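PDB 2WBT: B-129, which binds zinc through two C2H2-type zinc fingers, probably acts by binding DNA, and is essential for virus function. Local coordinates for residues T36-Q39 and K40-R44; E59-Y62 and L63-L67; M82-S86 and S87-K91. All blocks are in the same frame, centred on the assembly; numbering follows the deposited sequence.

Overall arrangement
Followed from the N terminus, the three contacts come strictly in series: none nests in or crosses another, and each is local, closing only one helical turn or a tight bend. Contact 1 (36-44) forms the start of helix 37-52. Contact 2 (59-67) opens the next helix, 60-72, with its centre about 20 Å from that of contact 1; both helices meet the second subunit. Contact 3 (82-91) lies in the first zinc finger, where strand 83-84 turns into helix 87-96, and its centre is about 34 Å from that of contact 1. Contact 2 is the middle member, tied to the partner chain through S60 and Y64 and to the zinc-binding part through Y62.

Contact 1: T36-Q39 and K40-R44; sequences TPEQ and KRLIR
R41 and E38 make the charged contact across the first turn of helix 37-52. Their side chains run side by side in the same direction, and E38 OE2 uses its syn lone pair to take R41 NH2 at 3.0 Å in a salt bridge. R41 NE adds a weaker bond to the same oxygen, E38 OE2, at 3.2 Å. The fit is imperfect, since the carboxylate and guanidinium planes are turned 64° apart and OE2 lies out of the guanidinium plane. E38 sends CG away from its backbone N (chi1 -179°) and then bends at chi2, which folds the carboxylate forward along the helix toward R41.

The cap is uncharged. T36 occupies the N-cap position and forms a capping box with Q39: Q39 N donates to T36 OG1 at 3.2 Å, while T36 N donates to Q39 OE1 at 2.7 Å. Main-chain bonds carry the turn onward, from K40 N to T36 O (3.1 Å) through to I43 N to Q39 O (3.1 Å).

Carbon atoms pack beside the polar groups: L42 CG lies 3.7 Å from E38 OE2, and the K40 chain runs past T36 O. I43 and K40 also pack on Y32 and L35, while Q39 and L42 reach P54 and D58 of the second subunit.

The box gives the T36 and Q39 amides side-chain acceptors, Q39 N having otherwise only a weak bond to T36 O, and an acidic group at E38, close to the helix N terminus, is probably favoured by the helix dipole as well as by R41.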
loop_
_atom_site.group_PDB
_atom_site.type_symbol
_atom_site.label_atom_id
_atom_site.label_comp_id
_atom_site.label_asym_id
_atom_site.label_seq_id
_atom_site.Cartn_x
_atom_site.Cartn_y
_atom_site.Cartn_z
ATOM N N THR A 36 -5.188 13.454 13.701
ATOM C CA THR A 36 -5.886 12.728 14.760
ATOM C C THR A 36 -5.007 11.579 15.255
ATOM O O THR A 36 -4.135 11.111 14.518
ATOM C CB THR A 36 -7.229 12.145 14.267
ATOM O OG1 THR A 36 -6.995 11.230 13.189
ATOM C CG2 THR A 36 -8.161 13.255 13.798
ATOM N N PRO A 37 -5.219 11.124 16.505
ATOM C CA PRO A 37 -4.503 9.945 17.007
ATOM C C PRO A 37 -4.597 8.731 16.077
ATOM O O PRO A 37 -3.654 7.943 15.991
ATOM C CB PRO A 37 -5.208 9.650 18.334
ATOM C CG PRO A 37 -5.736 10.957 18.777
ATOM C CD PRO A 37 -6.116 11.694 17.527
ATOM N N GLU A 38 -5.733 8.593 15.396
ATOM C CA GLU A 38 -5.959 7.501 14.449
ATOM C C GLU A 38 -5.091 7.624 13.189
ATOM O O GLU A 38 -4.639 6.614 12.647
ATOM C CB GLU A 38 -7.449 7.436 14.077
ATOM C CG GLU A 38 -7.836 6.325 13.104
ATOM C CD GLU A 38 -7.320 4.964 13.522
ATOM O OE1 GLU A 38 -7.700 4.490 14.614
ATOM O OE2 GLU A 38 -6.538 4.373 12.748
ATOM N N GLN A 39 -4.860 8.853 12.732
ATOM C CA GLN A 39 -4.008 9.101 11.560
ATOM C C GLN A 39 -2.539 8.823 11.870
ATOM O O GLN A 39 -1.838 8.197 11.074
ATOM C CB GLN A 39 -4.173 10.540 11.067
ATOM C CG GLN A 39 -5.488 10.800 10.342
ATOM C CD GLN A 39 -5.770 12.278 10.130
ATOM O OE1 GLN A 39 -5.484 13.109 10.992
ATOM N NE2 GLN A 39 -6.344 12.610 8.979
ATOM N N LYS A 40 -2.082 9.298 13.026
ATOM C CA LYS A 40 -0.723 9.029 13.506
ATOM C C LYS A 40 -0.462 7.529 13.654
ATOM O O LYS A 40 0.645 7.058 13.383
ATOM C CB LYS A 40 -0.477 9.731 14.845
ATOM C CG LYS A 40 -0.419 11.248 14.745
ATOM C CD LYS A 40 -0.519 11.905 16.113
ATOM C CE LYS A 40 -0.475 13.421 16.003
ATOM N NZ LYS A 40 -0.742 14.084 17.309
ATOM N N ARG A 41 -1.484 6.791 14.085
ATOM C CA ARG A 41 -1.391 5.336 14.223
ATOM C C ARG A 41 -1.156 4.664 12.868
ATOM O O ARG A 41 -0.314 3.773 12.747
ATOM C CB ARG A 41 -2.660 4.767 14.867
ATOM C CG ARG A 41 -2.492 3.329 15.348
ATOM C CD ARG A 41 -3.808 2.668 15.750
ATOM N NE ARG A 41 -4.749 2.506 14.639
ATOM C CZ ARG A 41 -4.602 1.657 13.620
ATOM N NH1 ARG A 41 -3.530 0.874 13.522
ATOM N NH2 ARG A 41 -5.535 1.596 12.673
ATOM N N LEU A 42 -1.913 5.093 11.860
ATOM C CA LEU A 42 -1.767 4.583 10.491
ATOM C C LEU A 42 -0.382 4.862 9.906
ATOM O O LEU A 42 0.184 4.013 9.217
ATOM C CB LEU A 42 -2.835 5.185 9.570
ATOM C CG LEU A 42 -4.282 4.746 9.815
ATOM C CD1 LEU A 42 -5.251 5.656 9.072
ATOM C CD2 LEU A 42 -4.485 3.295 9.407
ATOM N N ILE A 43 0.153 6.053 10.176
ATOM C CA ILE A 43 1.487 6.429 9.696
ATOM C C ILE A 43 2.553 5.513 10.296
ATOM O O ILE A 43 3.488 5.100 9.610
ATOM C CB ILE A 43 1.822 7.903 10.025
ATOM C CG1 ILE A 43 0.943 8.845 9.200
ATOM C CG2 ILE A 43 3.288 8.203 9.739
ATOM C CD1 ILE A 43 1.083 10.303 9.583
ATOM N N ARG A 44 2.396 5.198 11.577
ATOM C CA ARG A 44 3.290 4.272 12.273
ATOM C C ARG A 44 3.167 2.856 11.709
ATOM O O ARG A 44 4.174 2.186 11.479
ATOM C CB ARG A 44 2.964 4.268 13.763
ATOM C CG ARG A 44 4.032 3.653 14.656
ATOM C CD ARG A 44 3.480 3.289 16.034
ATOM N NE ARG A 44 2.460 4.222 16.518
ATOM C CZ ARG A 44 1.941 4.218 17.742
ATOM N NH1 ARG A 44 2.340 3.333 18.651
ATOM N NH2 ARG A 44 1.015 5.115 18.062
#

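Contact 2: E59-Y62 and L63-L67; sequences ESSY and LYRLL
The opening turns of helix 60-72, a helix shared between the dimer interface and the zinc-finger part of the chain, are built by the four residues E59 to Y62 touching L63 to L66. Each main-chain N-H finds the carbonyl four residues back: L63 N reaches E59 O at 3.2 Å, Y64 N reaches S60 O at 3.0 Å, and L66 N reaches Y62 O at 2.8 Å.

Side chains then pair one turn apart. The Y62 ring brings CE2 to within 4.3 Å of L66 CD2, an apolar contact at an oblique angle to the ring. CG of Y62 stands opposite its backbone N (chi1 175°), which directs the ring off the helix toward the fingers, where Y62 OH bonds to P78 O and the ring touches L81 and P104. L66 continues this surface by packing on I126.

A second flank faces the partner chain. Here CD2 of L63 sits over the centre of the Y64 ring, 4.2 Å above its plane, and Y64 CD2 approaches S60 O at 3.4 Å. S60 OG bonds to L56 O and also to Y64 OH of the second subunit, whose Y64 ring packs against this one. R65 takes a third direction: its aliphatic part passes S61 O, with CG at 3.2 Å, on the exposed side.

The chemistry is thus divided by flank. Buried hydroxyls at S60 and Y62 have carbonyl partners, so their burial against protein need not cost hydrogen bonding, and the leucines and tyrosine rings supply the apolar cover.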
loop_
_atom_site.group_PDB
_atom_site.type_symbol
_atom_site.label_atom_id
_atom_site.label_comp_id
_atom_site.label_asym_id
_atom_site.label_seq_id
_atom_site.Cartn_x
_atom_site.Cartn_y
_atom_site.Cartn_z
ATOM N N GLU A 59 8.488 -0.501 -4.591
ATOM C CA GLU A 59 7.160 -0.561 -5.212
ATOM C C GLU A 59 6.297 0.664 -4.872
ATOM O O GLU A 59 5.141 0.745 -5.292
ATOM C CB GLU A 59 6.429 -1.822 -4.739
ATOM C CG GLU A 59 7.071 -3.136 -5.171
ATOM C CD GLU A 59 6.491 -4.345 -4.451
ATOM O OE1 GLU A 59 5.385 -4.235 -3.875
ATOM O OE2 GLU A 59 7.142 -5.410 -4.461
ATOM N N SER A 60 6.857 1.608 -4.118
ATOM C CA SER A 60 6.091 2.734 -3.572
ATOM C C SER A 60 5.690 3.759 -4.632
ATOM O O SER A 60 4.563 4.256 -4.626
ATOM C CB SER A 60 6.885 3.427 -2.464
ATOM O OG SER A 60 7.057 2.572 -1.349
ATOM N N SER A 61 6.626 4.079 -5.523
ATOM C CA SER A 61 6.359 4.963 -6.661
ATOM C C SER A 61 5.121 4.510 -7.436
ATOM O O SER A 61 4.296 5.331 -7.837
ATOM C CB SER A 61 7.562 4.993 -7.607
ATOM O OG SER A 61 7.437 6.036 -8.559
ATOM N N TYR A 62 5.004 3.201 -7.636
ATOM C CA TYR A 62 3.855 2.613 -8.326
ATOM C C TYR A 62 2.560 2.778 -7.529
ATOM O O TYR A 62 1.514 3.119 -8.086
ATOM C CB TYR A 62 4.100 1.125 -8.594
ATOM C CG TYR A 62 2.908 0.426 -9.202
ATOM C CD1 TYR A 62 2.719 0.414 -10.577
ATOM C CD2 TYR A 62 1.961 -0.208 -8.403
ATOM C CE1 TYR A 62 1.622 -0.217 -11.144
ATOM C CE2 TYR A 62 0.861 -0.841 -8.960
ATOM C CZ TYR A 62 0.697 -0.844 -10.332
ATOM O OH TYR A 62 -0.392 -1.472 -10.892
ATOM N N LEU A 63 2.650 2.519 -6.228
ATOM C CA LEU A 63 1.501 2.551 -5.323
ATOM C C LEU A 63 0.866 3.943 -5.256
ATOM O O LEU A 63 -0.352 4.076 -5.338
ATOM C CB LEU A 63 1.940 2.087 -3.928
ATOM C CG LEU A 63 0.861 1.743 -2.895
ATOM C CD1 LEU A 63 1.302 0.572 -2.014
ATOM C CD2 LEU A 63 0.508 2.962 -2.043
ATOM N N TYR A 64 1.699 4.971 -5.121
ATOM C CA TYR A 64 1.214 6.355 -5.039
ATOM C C TYR A 64 0.826 6.950 -6.392
ATOM O O TYR A 64 0.059 7.915 -6.449
ATOM C CB TYR A 64 2.241 7.235 -4.321
ATOM C CG TYR A 64 2.227 6.993 -2.832
ATOM C CD1 TYR A 64 1.148 7.411 -2.058
ATOM C CD2 TYR A 64 3.267 6.320 -2.199
ATOM C CE1 TYR A 64 1.109 7.181 -0.692
ATOM C CE2 TYR A 64 3.240 6.086 -0.830
ATOM C CZ TYR A 64 2.158 6.518 -0.083
ATOM O OH TYR A 64 2.125 6.290 1.274
ATOM N N ARG A 65 1.349 6.375 -7.472
ATOM C CA ARG A 65 0.881 6.700 -8.821
ATOM C C ARG A 65 -0.441 5.989 -9.127
ATOM O O ARG A 65 -1.277 6.521 -9.861
ATOM C CB ARG A 65 1.944 6.347 -9.864
ATOM C CG ARG A 65 3.059 7.383 -9.949
ATOM C CD ARG A 65 4.118 7.037 -10.986
ATOM N NE ARG A 65 3.552 6.832 -12.321
ATOM C CZ ARG A 65 3.631 5.706 -13.034
ATOM N NH1 ARG A 65 4.272 4.634 -12.572
ATOM N NH2 ARG A 65 3.068 5.654 -14.237
ATOM N N LEU A 66 -0.621 4.793 -8.568
ATOM C CA LEU A 66 -1.896 4.071 -8.660
ATOM C C LEU A 66 -3.003 4.863 -7.970
ATOM O O LEU A 66 -4.076 5.072 -8.540
ATOM C CB LEU A 66 -1.784 2.680 -8.019
ATOM C CG LEU A 66 -3.082 1.880 -7.841
ATOM C CD1 LEU A 66 -3.810 1.714 -9.166
ATOM C CD2 LEU A 66 -2.786 0.526 -7.217
ATOM N N LEU A 67 -2.728 5.295 -6.743
ATOM C CA LEU A 67 -3.697 6.039 -5.932
ATOM C C LEU A 67 -4.047 7.392 -6.550
ATOM O O LEU A 67 -5.209 7.804 -6.533
ATOM C CB LEU A 67 -3.163 6.241 -4.511
ATOM C CG LEU A 67 -2.908 4.968 -3.698
ATOM C CD1 LEU A 67 -2.199 5.295 -2.392
ATOM C CD2 LEU A 67 -4.197 4.222 -3.438
#

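Contact 3: M82-S86 and S87-K91; sequences MPFSS and SVSLK
F84 and L90 belong to the small apolar core of the first zinc finger, a C2H2-type finger in which E98 stands in for the second histidine, at the bend where strand 83-84 gives way to helix 87-96. The spacing fits the classical pattern, with F84 four residues beyond C80, the second cysteine of the pair, and L90 three before the zinc ligand H93. The two side chains cross at about a right angle, F84 CD2 lying 3.8 Å from L90 CD1. The F84 ring also meets the H93 imidazole, with planes about 35° apart, and L90 packs on F75 and the zinc ligand C77, so this side backs directly onto the metal site.

The turn is polar but also close-packed around S86, the N-cap of helix 87-96, and S89; the loose, solvent side is that of S85 and V88, where V88 offers little more than its CB, 4.0 Å from S86 OG. S89 OG, which lies between its own backbone N and carbonyl carbon (chi1 61°), also comes within 3.6 Å of F84 CB. S86 O accepts two donors from the same face of its plane: L90 N at 3.1 Å, and S89 OG at 3.0 Å.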
loop_
_atom_site.group_PDB
_atom_site.type_symbol
_atom_site.label_atom_id
_atom_site.label_comp_id
_atom_site.label_asym_id
_atom_site.label_seq_id
_atom_site.Cartn_x
_atom_site.Cartn_y
_atom_site.Cartn_z
ATOM N N MET A 82 -2.758 4.781 -16.090
ATOM C CA MET A 82 -3.418 5.944 -16.692
ATOM C C MET A 82 -4.941 5.802 -16.603
ATOM O O MET A 82 -5.488 4.757 -16.961
ATOM C CB MET A 82 -2.992 6.133 -18.151
ATOM C CG MET A 82 -1.508 6.459 -18.360
ATOM S SD MET A 82 -0.896 7.947 -17.536
ATOM C CE MET A 82 -0.206 7.267 -16.033
ATOM N N PRO A 83 -5.628 6.856 -16.120
ATOM C CA PRO A 83 -7.077 6.844 -15.967
ATOM C C PRO A 83 -7.805 6.972 -17.295
ATOM O O PRO A 83 -7.313 7.633 -18.210
ATOM C CB PRO A 83 -7.363 8.068 -15.083
ATOM C CG PRO A 83 -6.114 8.832 -14.985
ATOM C CD PRO A 83 -5.033 8.137 -15.694
ATOM N N PHE A 84 -8.968 6.337 -17.385
ATOM C CA PHE A 84 -9.809 6.421 -18.573
ATOM C C PHE A 84 -11.229 6.813 -18.199
ATOM O O PHE A 84 -11.666 6.612 -17.064
ATOM C CB PHE A 84 -9.783 5.102 -19.336
ATOM C CG PHE A 84 -8.502 4.874 -20.072
ATOM C CD1 PHE A 84 -8.350 5.323 -21.376
ATOM C CD2 PHE A 84 -7.435 4.242 -19.453
ATOM C CE1 PHE A 84 -7.163 5.128 -22.057
ATOM C CE2 PHE A 84 -6.245 4.042 -20.127
ATOM C CZ PHE A 84 -6.111 4.487 -21.432
ATOM N N SER A 85 -11.939 7.379 -19.168
ATOM C CA SER A 85 -13.262 7.961 -18.935
ATOM C C SER A 85 -14.292 6.921 -18.495
ATOM O O SER A 85 -15.164 7.210 -17.674
ATOM C CB SER A 85 -13.756 8.670 -20.200
ATOM O OG SER A 85 -14.022 7.742 -21.240
ATOM N N SER A 86 -14.179 5.719 -19.050
ATOM C CA SER A 86 -15.120 4.636 -18.776
ATOM C C SER A 86 -14.419 3.283 -18.840
ATOM O O SER A 86 -13.241 3.197 -19.195
ATOM C CB SER A 86 -16.272 4.674 -19.784
ATOM O OG SER A 86 -15.786 4.643 -21.117
ATOM N N SER A 87 -15.151 2.231 -18.485
ATOM C CA SER A 87 -14.643 0.862 -18.584
ATOM C C SER A 87 -14.472 0.444 -20.045
ATOM O O SER A 87 -13.567 -0.321 -20.375
ATOM C CB SER A 87 -15.586 -0.117 -17.878
ATOM O OG SER A 87 -16.881 -0.087 -18.452
ATOM N N VAL A 88 -15.350 0.952 -20.906
ATOM C CA VAL A 88 -15.311 0.659 -22.342
ATOM C C VAL A 88 -14.035 1.197 -22.996
ATOM O O VAL A 88 -13.403 0.505 -23.796
ATOM C CB VAL A 88 -16.544 1.244 -23.071
ATOM C CG1 VAL A 88 -16.438 1.027 -24.575
ATOM C CG2 VAL A 88 -17.826 0.621 -22.533
ATOM N N SER A 89 -13.668 2.430 -22.652
ATOM C CA SER A 89 -12.445 3.049 -23.171
ATOM C C SER A 89 -11.188 2.457 -22.527
ATOM O O SER A 89 -10.122 2.434 -23.146
ATOM C CB SER A 89 -12.478 4.565 -22.957
ATOM O OG SER A 89 -12.555 4.890 -21.581
ATOM N N LEU A 90 -11.320 1.989 -21.287
ATOM C CA LEU A 90 -10.219 1.334 -20.576
ATOM C C LEU A 90 -9.816 0.018 -21.240
ATOM O O LEU A 90 -8.626 -0.251 -21.406
ATOM C CB LEU A 90 -10.593 1.082 -19.110
ATOM C CG LEU A 90 -9.655 0.176 -18.300
ATOM C CD1 LEU A 90 -8.294 0.837 -18.124
ATOM C CD2 LEU A 90 -10.273 -0.150 -16.948
ATOM N N LYS A 91 -10.798 -0.806 -21.601
ATOM C CA LYS A 91 -10.499 -2.101 -22.224
ATOM C C LYS A 91 -10.299 -2.012 -23.738
ATOM O O LYS A 91 -9.825 -2.970 -24.349
ATOM C CB LYS A 91 -11.535 -3.170 -21.859
ATOM C CG LYS A 91 -12.934 -2.969 -22.405
ATOM C CD LYS A 91 -13.883 -4.003 -21.811
ATOM C CE LYS A 91 -14.245 -3.682 -20.363
ATOM N NZ LYS A 91 -15.000 -4.793 -19.720
#